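Long-range contact in putative periplasmic protein (Salmonella enterica, PDB 3OE3), which probably inhibits C-type lysozyme in the periplasm, shielding the bacterium against the lysozymes of its host: residues M18-V23 with A32-V37. Numbering follows the deposited sequence.
Sequences MEVIYV and AIISQV
V20 overlaps the adjoining strand with both of its methyls: CG1, anti to the backbone N (chi1 -175°), lies 4.0 Å from A32 CB, and CG2, anti to the carbonyl carbon, meets I34 CG2 at 4.0 Å. V20 and I34 run side by side in the same direction; I34 holds CG1 in the crowded position between its backbone N and carbonyl carbon, which leaves CG2 for the methyl-to-methyl touch. The same V20 CG1 also sits 3.5 Å above one face of the Y22 ring, offset toward the rim, while Y22 CD1 rests obliquely against the methyl of A32. V20, Y22, A32 and I34 thus form one apolar face. I21 and I33 share the other, touching through their CB atoms, and the outer end of I21 then turns away from its partner. These two are an antiparallel hydrogen-bonded pair: I21 N gives a nearly straight bond (164°) to I33 O, and I33 N returns one of 2.8 Å to I21 O, each donor lying in the plane of the carbonyl it meets. Each of those carbonyls also takes a CA-H...O contact, from V20 and A32 respectively. Farther along, toward E19 and S35, the strands part and a water replaces the direct bond, donating to E19 O (2.7 Å) and accepting from S35 N. Both strands belong to the hairpin 16-24/30-36 of the eight-stranded antiparallel barrel. V20 and Y22 reach L65 of strand 64-68, I34 reaches L74 of strand 71-76, and Y22 OH is hydrogen-bonded to Y10 OH. On the opposite face, I33 packs on I33 and I21 on P42 of the second subunit, while strands 5-12 and 39-45 flank the hairpin within the sheet.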
HETATM    1  N   MSE C  18       2.347 -13.322   1.747  1.00 12.86           N
HETATM    2  CA  MSE C  18       1.507 -12.130   1.547  1.00 17.07           C
HETATM    3  C   MSE C  18       2.045 -10.969   2.353  1.00 17.93           C
HETATM    4  O   MSE C  18       2.173 -11.083   3.564  1.00 15.32           O
HETATM    5  CB  MSE C  18       0.071 -12.420   2.003  1.00 18.21           C
HETATM    6  CG  MSE C  18      -0.883 -11.258   1.852  1.00 15.98           C
HETATM    7 SE   MSE C  18      -2.743 -11.706   2.244  1.00 24.13          SE
HETATM    8  CE  MSE C  18      -2.553 -12.046   4.159  1.00 17.18           C
ATOM      9  N   GLU C  19       2.369  -9.854   1.692  1.00 15.07           N
ATOM     10  CA  GLU C  19       2.670  -8.604   2.376  1.00 14.37           C
ATOM     11  C   GLU C  19       1.372  -7.814   2.576  1.00 12.41           C
ATOM     12  O   GLU C  19       0.554  -7.705   1.666  1.00 13.29           O
ATOM     13  CB  GLU C  19       3.607  -7.724   1.535  1.00 20.29           C
ATOM     14  CG  GLU C  19       5.079  -7.998   1.673  1.00 27.10           C
ATOM     15  CD  GLU C  19       5.918  -6.912   1.021  1.00 29.92           C
ATOM     16  OE1 GLU C  19       5.336  -5.944   0.475  1.00 24.03           O
ATOM     17  OE2 GLU C  19       7.157  -7.027   1.060  1.00 32.98           O
ATOM     18  N   VAL C  20       1.201  -7.245   3.760  1.00 13.43           N
ATOM     19  CA  VAL C  20       0.117  -6.303   3.987  1.00 14.69           C
ATOM     20  C   VAL C  20       0.695  -5.054   4.637  1.00 13.15           C
ATOM     21  O   VAL C  20       1.481  -5.140   5.576  1.00 16.09           O
ATOM     22  CB  VAL C  20      -0.988  -6.892   4.892  1.00 13.74           C
ATOM     23  CG1 VAL C  20      -2.166  -5.907   4.985  1.00 16.84           C
ATOM     24  CG2 VAL C  20      -1.474  -8.254   4.364  1.00 15.86           C
ATOM     25  N   ILE C  21       0.327  -3.895   4.103  1.00  9.79           N
ATOM     26  CA  ILE C  21       0.606  -2.627   4.768  1.00 12.13           C
ATOM     27  C   ILE C  21      -0.641  -2.260   5.559  1.00 13.22           C
ATOM     28  O   ILE C  21      -1.727  -2.164   4.992  1.00 14.60           O
ATOM     29  CB  ILE C  21       0.913  -1.490   3.768  1.00 14.34           C
ATOM     30  CG1 ILE C  21       2.099  -1.833   2.873  1.00 18.32           C
ATOM     31  CG2 ILE C  21       1.184  -0.203   4.517  1.00 15.57           C
ATOM     32  CD1 ILE C  21       3.400  -2.012   3.592  1.00 19.86           C
ATOM     33  N   TYR C  22      -0.496  -2.101   6.871  1.00 12.74           N
ATOM     34  CA  TYR C  22      -1.617  -1.681   7.688  1.00 14.89           C
ATOM     35  C   TYR C  22      -1.455  -0.214   8.064  1.00 14.53           C
ATOM     36  O   TYR C  22      -0.365   0.218   8.442  1.00 18.73           O
ATOM     37  CB  TYR C  22      -1.691  -2.522   8.965  1.00 15.12           C
ATOM     38  CG  TYR C  22      -2.145  -3.954   8.732  1.00 15.93           C
ATOM     39  CD1 TYR C  22      -3.461  -4.230   8.394  1.00 15.64           C
ATOM     40  CD2 TYR C  22      -1.270  -5.022   8.884  1.00 17.39           C
ATOM     41  CE1 TYR C  22      -3.898  -5.527   8.201  1.00 16.36           C
ATOM     42  CE2 TYR C  22      -1.702  -6.344   8.695  1.00 16.07           C
ATOM     43  CZ  TYR C  22      -3.024  -6.580   8.345  1.00 20.48           C
ATOM     44  OH  TYR C  22      -3.501  -7.874   8.154  1.00 16.60           O
ATOM     45  N   VAL C  23      -2.546   0.531   7.952  1.00 13.24           N
ATOM     46  CA  VAL C  23      -2.607   1.931   8.361  1.00 15.89           C
ATOM     47  C   VAL C  23      -3.565   2.018   9.537  1.00 17.68           C
ATOM     48  O   VAL C  23      -4.731   1.643   9.436  1.00 18.26           O
ATOM     49  CB  VAL C  23      -3.117   2.828   7.227  1.00 16.94           C
ATOM     50  CG1 VAL C  23      -3.182   4.309   7.688  1.00 16.27           C
ATOM     51  CG2 VAL C  23      -2.224   2.671   5.992  1.00 16.93           C
ATOM     52  N   ALA C  32      -5.984  -1.162   5.066  1.00 13.35           N
ATOM     53  CA  ALA C  32      -4.960  -2.129   4.695  1.00 13.65           C
ATOM     54  C   ALA C  32      -4.650  -1.959   3.228  1.00 12.89           C
ATOM     55  O   ALA C  32      -5.487  -1.499   2.464  1.00 15.14           O
ATOM     56  CB  ALA C  32      -5.446  -3.552   4.971  1.00 15.21           C
ATOM     57  N   ILE C  33      -3.437  -2.325   2.824  1.00 12.31           N
ATOM     58  CA  ILE C  33      -3.112  -2.349   1.407  1.00 10.14           C
ATOM     59  C   ILE C  33      -2.448  -3.674   1.094  1.00  9.62           C
ATOM     60  O   ILE C  33      -1.527  -4.092   1.789  1.00 11.86           O
ATOM     61  CB  ILE C  33      -2.140  -1.232   0.986  1.00 11.30           C
ATOM     62  CG1 ILE C  33      -2.625   0.142   1.461  1.00 14.25           C
ATOM     63  CG2 ILE C  33      -1.987  -1.219  -0.541  1.00 12.45           C
ATOM     64  CD1 ILE C  33      -1.522   1.174   1.428  1.00 24.76           C
ATOM     65  N   ILE C  34      -2.941  -4.329   0.051  1.00 11.45           N
ATOM     66  CA  ILE C  34      -2.336  -5.573  -0.443  1.00 10.79           C
ATOM     67  C   ILE C  34      -1.929  -5.394  -1.897  1.00 13.80           C
ATOM     68  O   ILE C  34      -2.342  -4.441  -2.544  1.00 14.51           O
ATOM     69  CB  ILE C  34      -3.305  -6.776  -0.303  1.00 12.49           C
ATOM     70  CG1 ILE C  34      -4.562  -6.561  -1.145  1.00 15.15           C
ATOM     71  CG2 ILE C  34      -3.632  -7.028   1.170  1.00 15.78           C
ATOM     72  CD1 ILE C  34      -5.472  -7.830  -1.257  1.00 14.99           C
ATOM     73  N   SER C  35      -1.095  -6.296  -2.407  1.00 13.30           N
ATOM     74  CA  SER C  35      -0.690  -6.263  -3.798  1.00 14.91           C
ATOM     75  C   SER C  35      -1.135  -7.572  -4.446  1.00 16.09           C
ATOM     76  O   SER C  35      -0.761  -8.648  -3.988  1.00 19.15           O
ATOM     77  CB  SER C  35       0.831  -6.099  -3.885  1.00 22.47           C
ATOM     78  OG  SER C  35       1.285  -6.088  -5.221  1.00 26.39           O
ATOM     79  N   GLN C  36      -1.956  -7.465  -5.485  1.00 14.04           N
ATOM     80  CA  GLN C  36      -2.428  -8.623  -6.262  1.00 18.23           C
ATOM     81  C   GLN C  36      -2.416  -8.307  -7.750  1.00 19.12           C
ATOM     82  O   GLN C  36      -2.789  -7.212  -8.155  1.00 19.10           O
ATOM     83  CB  GLN C  36      -3.857  -8.993  -5.855  1.00 20.79           C
ATOM     84  CG  GLN C  36      -3.963  -9.803  -4.587  1.00 22.18           C
ATOM     85  CD  GLN C  36      -3.397 -11.195  -4.760  1.00 28.09           C
ATOM     86  OE1 GLN C  36      -3.782 -11.926  -5.674  1.00 36.14           O
ATOM     87  NE2 GLN C  36      -2.458 -11.563  -3.901  1.00 29.07           N
ATOM     88  N   VAL C  37      -2.028  -9.286  -8.569  1.00 18.71           N
ATOM     89  CA  VAL C  37      -1.968  -9.097 -10.009  1.00 19.07           C
ATOM     90  C   VAL C  37      -1.228  -7.807 -10.345  1.00 17.84           C
ATOM     91  O   VAL C  37      -1.626  -7.051 -11.233  1.00 23.71           O
ATOM     92  CB  VAL C  37      -3.361  -9.105 -10.655  1.00 22.69           C
ATOM     93  CG1 VAL C  37      -3.247  -9.407 -12.154  1.00 25.50           C
ATOM     94  CG2 VAL C  37      -4.238 -10.147  -9.976  1.00 26.37           C
TER
HETATM   95  O   HOH W   1      -0.169  -8.512  -0.774  1.00 19.46           O